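Local coordinates for protein adenylate cyclase (Hippeastrum hybrid cultivar, PDB 6YP4) that hydrolyses inorganic triphosphate as its dominant activity, a CYTH-family enzyme that was first taken for an adenylyl cyclase and also binds a GTP analogue, at residues 14-26 and 139-152. Sequence-based numbering, arbitrary orientation.
With GCP (phosphomethylphosphonic acid guanylate ester), chain B; GCP (phosphomethylphosphonic acid guanylate ester), chain C.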
loop_
_atom_site.group_PDB
_atom_site.type_symbol
_atom_site.label_atom_id
_atom_site.label_comp_id
_atom_site.label_asym_id
_atom_site.label_seq_id
_atom_site.Cartn_x
_atom_site.Cartn_y
_atom_site.Cartn_z
ATOM N N ALA A 14 22.939 8.020 -9.531
ATOM C CA ALA A 14 22.378 8.270 -8.204
ATOM C C ALA A 14 21.246 7.300 -7.912
ATOM O O ALA A 14 21.152 6.773 -6.801
ATOM C CB ALA A 14 21.894 9.711 -8.062
ATOM N N HIS A 15 20.398 7.027 -8.911
ATOM C CA HIS A 15 19.294 6.084 -8.729
ATOM C C HIS A 15 19.811 4.681 -8.420
ATOM O O HIS A 15 19.277 3.988 -7.539
ATOM C CB HIS A 15 18.415 6.072 -9.987
ATOM C CG HIS A 15 17.307 5.061 -9.953
ATOM N ND1 HIS A 15 17.465 3.765 -10.396
ATOM C CD2 HIS A 15 16.021 5.162 -9.538
ATOM C CE1 HIS A 15 16.327 3.106 -10.243
ATOM N NE2 HIS A 15 15.433 3.933 -9.731
ATOM N N GLN A 16 20.839 4.245 -9.148
ATOM C CA GLN A 16 21.479 2.962 -8.878
ATOM C C GLN A 16 21.967 2.874 -7.436
ATOM O O GLN A 16 21.636 1.924 -6.716
ATOM C CB GLN A 16 22.643 2.756 -9.850
ATOM C CG GLN A 16 23.525 1.546 -9.550
ATOM C CD GLN A 16 22.833 0.225 -9.868
ATOM O OE1 GLN A 16 22.217 0.065 -10.927
ATOM N NE2 GLN A 16 22.937 -0.727 -8.955
ATOM N N LEU A 17 22.769 3.848 -6.993
ATOM C CA LEU A 17 23.369 3.731 -5.665
ATOM C C LEU A 17 22.313 3.845 -4.557
ATOM O O LEU A 17 22.396 3.144 -3.543
ATOM C CB LEU A 17 24.484 4.758 -5.494
ATOM C CG LEU A 17 25.747 4.516 -6.329
ATOM C CD1 LEU A 17 26.749 5.651 -6.186
ATOM C CD2 LEU A 17 26.406 3.206 -5.990
ATOM N N LEU A 18 21.280 4.679 -4.737
ATOM C CA LEU A 18 20.204 4.690 -3.735
ATOM C C LEU A 18 19.439 3.369 -3.722
ATOM O O LEU A 18 19.061 2.865 -2.647
ATOM C CB LEU A 18 19.253 5.856 -3.989
ATOM C CG LEU A 18 18.081 6.021 -3.018
ATOM C CD1 LEU A 18 18.538 6.016 -1.594
ATOM C CD2 LEU A 18 17.339 7.301 -3.317
ATOM N N SER A 19 19.197 2.801 -4.909
ATOM C CA SER A 19 18.519 1.515 -5.008
ATOM C C SER A 19 19.265 0.445 -4.215
ATOM O O SER A 19 18.655 -0.324 -3.456
ATOM C CB SER A 19 18.379 1.138 -6.488
ATOM O OG SER A 19 17.785 -0.140 -6.665
ATOM N N ASP A 20 20.599 0.412 -4.355
ATOM C CA ASP A 20 21.437 -0.516 -3.597
ATOM C C ASP A 20 21.375 -0.226 -2.109
ATOM O O ASP A 20 21.348 -1.155 -1.294
ATOM C CB ASP A 20 22.898 -0.433 -4.061
ATOM C CG ASP A 20 23.088 -0.901 -5.478
ATOM O OD1 ASP A 20 22.287 -1.749 -5.935
ATOM O OD2 ASP A 20 24.043 -0.425 -6.137
ATOM N N ALA A 21 21.389 1.061 -1.730
ATOM C CA ALA A 21 21.354 1.414 -0.311
ATOM C C ALA A 21 20.063 0.970 0.365
ATOM O O ALA A 21 20.077 0.647 1.557
ATOM C CB ALA A 21 21.545 2.921 -0.127
ATOM N N LEU A 22 18.945 0.929 -0.370
ATOM C CA LEU A 22 17.651 0.580 0.207
ATOM C C LEU A 22 17.271 -0.883 0.027
ATOM O O LEU A 22 16.248 -1.306 0.587
ATOM C CB LEU A 22 16.531 1.444 -0.395
ATOM C CG LEU A 22 16.551 2.951 -0.114
ATOM C CD1 LEU A 22 15.551 3.668 -1.004
ATOM C CD2 LEU A 22 16.278 3.260 1.351
ATOM N N SER A 23 18.068 -1.669 -0.719
ATOM C CA SER A 23 17.743 -3.063 -1.037
ATOM C C SER A 23 17.432 -3.929 0.188
ATOM O O SER A 23 16.631 -4.865 0.064
ATOM C CB SER A 23 18.871 -3.720 -1.840
ATOM O OG SER A 23 20.079 -3.758 -1.097
ATOM N N PRO A 24 18.034 -3.700 1.366
ATOM C CA PRO A 24 17.586 -4.454 2.551
ATOM C C PRO A 24 16.157 -4.166 2.957
ATOM O O PRO A 24 15.615 -4.907 3.795
ATOM C CB PRO A 24 18.570 -4.019 3.648
ATOM C CG PRO A 24 19.770 -3.513 2.903
ATOM C CD PRO A 24 19.216 -2.874 1.686
ATOM N N PHE A 25 15.514 -3.146 2.388
ATOM C CA PHE A 25 14.161 -2.779 2.787
ATOM C C PHE A 25 13.134 -3.047 1.699
ATOM O O PHE A 25 11.964 -2.672 1.853
ATOM C CB PHE A 25 14.134 -1.312 3.213
ATOM C CG PHE A 25 15.210 -0.964 4.196
ATOM C CD1 PHE A 25 15.032 -1.203 5.553
ATOM C CD2 PHE A 25 16.403 -0.417 3.768
ATOM C CE1 PHE A 25 16.033 -0.902 6.460
ATOM C CE2 PHE A 25 17.405 -0.109 4.665
ATOM C CZ PHE A 25 17.227 -0.349 6.012
ATOM N N HIS A 26 13.530 -3.739 0.637
ATOM C CA HIS A 26 12.703 -3.844 -0.551
ATOM C C HIS A 26 11.455 -4.678 -0.289
ATOM O O HIS A 26 11.535 -5.803 0.223
ATOM C CB HIS A 26 13.514 -4.462 -1.680
ATOM C CG HIS A 26 12.732 -4.650 -2.936
ATOM N ND1 HIS A 26 12.188 -5.862 -3.302
ATOM C CD2 HIS A 26 12.408 -3.775 -3.920
ATOM C CE1 HIS A 26 11.562 -5.727 -4.457
ATOM N NE2 HIS A 26 11.674 -4.467 -4.851
ATOM N N VAL A 139 9.230 -0.192 -4.109
ATOM C CA VAL A 139 8.634 0.193 -2.830
ATOM C C VAL A 139 9.452 -0.412 -1.702
ATOM O O VAL A 139 9.847 -1.581 -1.770
ATOM C CB VAL A 139 7.165 -0.263 -2.712
ATOM C CG1 VAL A 139 6.504 0.306 -1.446
ATOM C CG2 VAL A 139 6.387 0.114 -3.952
ATOM N N TYR A 140 9.660 0.377 -0.641
ATOM C CA TYR A 140 10.483 0.004 0.502
ATOM C C TYR A 140 9.743 0.345 1.787
ATOM O O TYR A 140 9.140 1.417 1.894
ATOM C CB TYR A 140 11.848 0.745 0.471
ATOM C CG TYR A 140 12.596 0.533 -0.824
ATOM C CD1 TYR A 140 12.375 1.350 -1.930
ATOM C CD2 TYR A 140 13.483 -0.530 -0.957
ATOM C CE1 TYR A 140 13.041 1.125 -3.120
ATOM C CE2 TYR A 140 14.140 -0.772 -2.135
ATOM C CZ TYR A 140 13.933 0.070 -3.208
ATOM O OH TYR A 140 14.586 -0.194 -4.378
ATOM N N ARG A 141 9.797 -0.564 2.768
ATOM C CA ARG A 141 9.379 -0.264 4.138
ATOM C C ARG A 141 10.630 0.057 4.955
ATOM O O ARG A 141 11.469 -0.822 5.190
ATOM C CB ARG A 141 8.600 -1.427 4.752
ATOM C CG ARG A 141 8.216 -1.165 6.187
ATOM C CD ARG A 141 7.248 -2.234 6.749
ATOM N NE ARG A 141 5.991 -2.312 6.012
ATOM C CZ ARG A 141 5.682 -3.303 5.180
ATOM N NH1 ARG A 141 6.540 -4.292 4.997
ATOM N NH2 ARG A 141 4.524 -3.312 4.536
ATOM N N TRP A 142 10.751 1.316 5.394
ATOM C CA TRP A 142 11.954 1.872 6.004
ATOM C C TRP A 142 11.750 2.028 7.523
ATOM O O TRP A 142 10.866 1.377 8.107
ATOM C CB TRP A 142 12.287 3.191 5.286
ATOM C CG TRP A 142 13.643 3.707 5.603
ATOM C CD1 TRP A 142 14.782 2.974 5.718
ATOM C CD2 TRP A 142 14.006 5.065 5.892
ATOM N NE1 TRP A 142 15.836 3.790 6.045
ATOM C CE2 TRP A 142 15.384 5.078 6.161
ATOM C CE3 TRP A 142 13.297 6.270 5.940
ATOM C CZ2 TRP A 142 16.078 6.253 6.470
ATOM C CZ3 TRP A 142 13.989 7.438 6.259
ATOM C CH2 TRP A 142 15.362 7.416 6.517
ATOM N N VAL A 143 12.568 2.883 8.163
ATOM C CA VAL A 143 12.453 3.082 9.609
ATOM C C VAL A 143 11.038 3.554 9.981
ATOM O O VAL A 143 10.365 4.266 9.223
ATOM C CB VAL A 143 13.517 4.060 10.143
ATOM C CG1 VAL A 143 14.914 3.653 9.680
ATOM C CG2 VAL A 143 13.212 5.493 9.731
ATOM N N GLU A 144 10.575 3.107 11.151
ATOM C CA GLU A 144 9.242 3.406 11.682
ATOM C C GLU A 144 8.125 3.014 10.724
ATOM O O GLU A 144 7.032 3.595 10.761
ATOM C CB GLU A 144 9.105 4.879 12.083
ATOM C CG GLU A 144 10.240 5.348 12.965
ATOM C CD GLU A 144 10.072 6.772 13.465
ATOM O OE1 GLU A 144 11.108 7.456 13.637
ATOM O OE2 GLU A 144 8.922 7.180 13.714
ATOM N N GLY A 145 8.368 2.006 9.885
ATOM C CA GLY A 145 7.369 1.564 8.934
ATOM C C GLY A 145 7.096 2.530 7.801
ATOM O O GLY A 145 6.186 2.280 7.003
ATOM N N LEU A 146 7.836 3.633 7.716
ATOM C CA LEU A 146 7.681 4.555 6.598
ATOM C C LEU A 146 7.893 3.831 5.276
ATOM O O LEU A 146 8.775 2.975 5.151
ATOM C CB LEU A 146 8.687 5.705 6.723
ATOM C CG LEU A 146 8.542 6.623 7.946
ATOM C CD1 LEU A 146 9.796 7.482 8.158
ATOM C CD2 LEU A 146 7.285 7.487 7.810
ATOM N N ILE A 147 7.070 4.183 4.288
ATOM C CA ILE A 147 7.078 3.571 2.965
ATOM C C ILE A 147 7.756 4.546 2.012
ATOM O O ILE A 147 7.276 5.671 1.832
ATOM C CB ILE A 147 5.654 3.242 2.486
ATOM C CG1 ILE A 147 4.977 2.213 3.417
ATOM C CG2 ILE A 147 5.658 2.826 1.030
ATOM C CD1 ILE A 147 5.596 0.847 3.323
ATOM N N LEU A 148 8.860 4.116 1.409
ATOM C CA LEU A 148 9.568 4.898 0.393
ATOM C C LEU A 148 9.270 4.348 -0.992
ATOM O O LEU A 148 9.264 3.128 -1.196
ATOM C CB LEU A 148 11.076 4.864 0.630
ATOM C CG LEU A 148 11.630 5.265 2.001
ATOM C CD1 LEU A 148 13.125 5.018 2.031
ATOM C CD2 LEU A 148 11.307 6.710 2.372
ATOM N N GLU A 149 9.031 5.251 -1.949
ATOM C CA GLU A 149 8.753 4.884 -3.333
ATOM C C GLU A 149 9.804 5.529 -4.217
ATOM O O GLU A 149 9.889 6.762 -4.272
ATOM C CB GLU A 149 7.358 5.335 -3.766
ATOM C CG GLU A 149 6.224 4.494 -3.206
ATOM C CD GLU A 149 4.995 5.327 -2.932
ATOM O OE1 GLU A 149 5.037 6.125 -1.978
ATOM O OE2 GLU A 149 4.000 5.205 -3.677
ATOM N N LEU A 150 10.610 4.703 -4.882
ATOM C CA LEU A 150 11.689 5.151 -5.756
ATOM C C LEU A 150 11.235 4.930 -7.193
ATOM O O LEU A 150 10.992 3.788 -7.603
ATOM C CB LEU A 150 12.966 4.370 -5.446
ATOM C CG LEU A 150 14.257 4.723 -6.179
ATOM C CD1 LEU A 150 14.752 6.107 -5.756
ATOM C CD2 LEU A 150 15.332 3.671 -5.932
ATOM N N ASP A 151 11.111 6.012 -7.955
ATOM C CA ASP A 151 10.466 5.980 -9.256
ATOM C C ASP A 151 11.479 6.194 -10.374
ATOM O O ASP A 151 12.408 6.995 -10.245
ATOM C CB ASP A 151 9.377 7.058 -9.359
ATOM C CG ASP A 151 8.122 6.721 -8.567
ATOM O OD1 ASP A 151 7.781 5.509 -8.402
ATOM O OD2 ASP A 151 7.449 7.689 -8.146
ATOM N N GLU A 152 11.284 5.482 -11.472
ATOM C CA GLU A 152 12.013 5.705 -12.710
ATOM C C GLU A 152 10.954 5.989 -13.763
ATOM O O GLU A 152 10.244 5.074 -14.198
ATOM C CB GLU A 152 12.881 4.500 -13.073
ATOM C CG GLU A 152 13.682 4.661 -14.365
ATOM C CD GLU A 152 14.594 3.479 -14.638
ATOM O OE1 GLU A 152 14.695 2.588 -13.766
ATOM O OE2 GLU A 152 15.205 3.442 -15.728
HETATM P PG GCP B . -2.429 -7.751 10.939
HETATM O O1G GCP B . -3.202 -7.107 12.051
HETATM O O2G GCP B . -3.350 -8.565 10.056
HETATM O O3G GCP B . -1.351 -8.633 11.518
HETATM C C3B GCP B . -1.669 -6.425 9.939
HETATM P PB GCP B . -0.644 -7.209 8.608
HETATM O O1B GCP B . 0.102 -8.416 9.097
HETATM O O2B GCP B . -1.486 -7.521 7.396
HETATM O O3A GCP B . 0.459 -6.062 8.195
HETATM P PA GCP B . 1.342 -6.252 6.822
HETATM O O1A GCP B . 2.767 -5.852 7.163
HETATM O O2A GCP B . 1.293 -7.717 6.444
HETATM O "O5'" GCP B . 0.681 -5.324 5.575
HETATM C "C5'" GCP B . -0.311 -4.359 5.896
HETATM C "C4'" GCP B . 0.290 -3.178 6.771
HETATM O "O4'" GCP B . 1.654 -2.630 6.248
HETATM C "C3'" GCP B . -0.508 -2.180 6.727
HETATM O "O3'" GCP B . -0.647 -1.600 8.048
HETATM C "C2'" GCP B . 0.098 -1.102 5.596
HETATM O "O2'" GCP B . -0.056 0.306 6.016
HETATM C "C1'" GCP B . 1.314 -1.399 5.342
HETATM N N9 GCP B . 1.458 -1.756 3.875
HETATM C C8 GCP B . 1.420 -3.034 3.479
HETATM N N7 GCP B . 1.571 -3.081 2.143
HETATM C C5 GCP B . 1.702 -1.818 1.706
HETATM C C6 GCP B . 1.884 -1.285 0.432
HETATM O O6 GCP B . 1.947 -2.005 -0.509
HETATM N N1 GCP B . 1.988 0.033 0.269
HETATM C C2 GCP B . 1.916 0.858 1.349
HETATM N N2 GCP B . 2.042 2.282 1.050
HETATM N N3 GCP B . 1.737 0.339 2.595
HETATM C C4 GCP B . 1.631 -1.000 2.771
HETATM P PG GCP C . 3.320 10.857 -7.532
HETATM O O1G GCP C . 4.505 11.651 -7.068
HETATM O O2G GCP C . 3.727 9.880 -8.613
HETATM O O3G GCP C . 2.257 11.793 -8.052
HETATM C C3B GCP C . 2.673 9.923 -6.103
HETATM P PB GCP C . 1.158 9.000 -6.643
HETATM O O1B GCP C . 0.297 9.808 -7.571
HETATM O O2B GCP C . 1.528 7.664 -7.239
HETATM O O3A GCP C . 0.308 8.738 -5.260
HETATM P PA GCP C . -0.937 7.665 -5.272
HETATM O O1A GCP C . -2.065 8.300 -4.478
HETATM O O2A GCP C . -1.364 7.472 -6.712
HETATM O "O5'" GCP C . -0.434 6.187 -4.629
HETATM C "C5'" GCP C . 0.817 6.125 -3.959
HETATM C "C4'" GCP C . 0.797 6.969 -2.613
HETATM O "O4'" GCP C . -0.475 6.741 -1.740
HETATM C "C3'" GCP C . 1.776 6.602 -1.878
HETATM O "O3'" GCP C . 2.414 7.762 -1.289
HETATM C "C2'" GCP C . 1.173 5.533 -0.735
HETATM O "O2'" GCP C . 1.784 5.723 0.595
HETATM C "C1'" GCP C . -0.100 5.632 -0.700
HETATM N N9 GCP C . -0.728 4.305 -1.080
HETATM C C8 GCP C . -1.121 4.074 -2.338
HETATM N N7 GCP C . -1.641 2.835 -2.412
HETATM C C5 GCP C . -1.566 2.292 -1.187
HETATM C C6 GCP C . -1.952 1.048 -0.693
HETATM O O6 GCP C . -2.450 0.250 -1.416
HETATM N N1 GCP C . -1.763 0.753 0.594
HETATM C C2 GCP C . -1.192 1.669 1.422
HETATM N N2 GCP C . -1.034 1.236 2.808
HETATM N N3 GCP C . -0.812 2.884 0.940
HETATM C C4 GCP C . -1.002 3.194 -0.365
HETATM O O HOH W 1 12.982 2.640 -9.360
HETATM O O HOH W 2 16.816 -2.027 -4.049
HETATM O O HOH W 3 14.989 -0.249 -7.104
#
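Tyr-140 lays one ring face against Leu-22, whose CB stands 3.8 Å from the ring centroid and 19° off the normal, a CH-pi contact. Tyr-140 CG lies anti to its own carbonyl carbon (chi1 -55°), which carries the phenol end toward Ser-19. There the phenol OH and Ser-19 OG are too far apart to bond directly. One water bridges them at 2.8 Å to each oxygen, and a second joins Tyr-140 OH to the carbonyl oxygen of Ser-19. His-26 turns a ring edge toward the Tyr-140 face in an offset edge-to-face pair, planes at 70°; its NE2 is hydrogen-bonded to Thr-29 OG1 and its ND1 to Glu-84 OE2 of the second subunit. Helix 12-22 packs on the outside of the curled antiparallel sheet that forms the CYTH tunnel, its short segment nearly antiparallel to strand 147-152. Alternation along that strand sends Leu-148 and Leu-150 toward the helix, while Glu-149 points away from it, into the nucleotide pocket. Leu-150 puts CD1 3.8 Å from Leu-18 CD2, and its CD2 lies near both Ser-19 and the His-15 ring. Water in the plane of that ring links His-15 NE2 to the carbonyl oxygen of Leu-150. Leu-148 CD1 meets Leu-22 CD2 at 3.7 Å, and Phe-180 of helix 170-183 also touches Leu-22. Past the helix, Phe-25 O accepts the backbone N-H of Arg-141 at 3.2 Å in a distinctly bent bond, where the chain enters strand 26-39 beside strand 127-141. The indole edge of Trp-142 drops CD1 over the centre of the Phe-25 ring in a T-shaped pair, centroids 5.1 Å apart, while Pro-24 CB covers the opposite face nearer the rim.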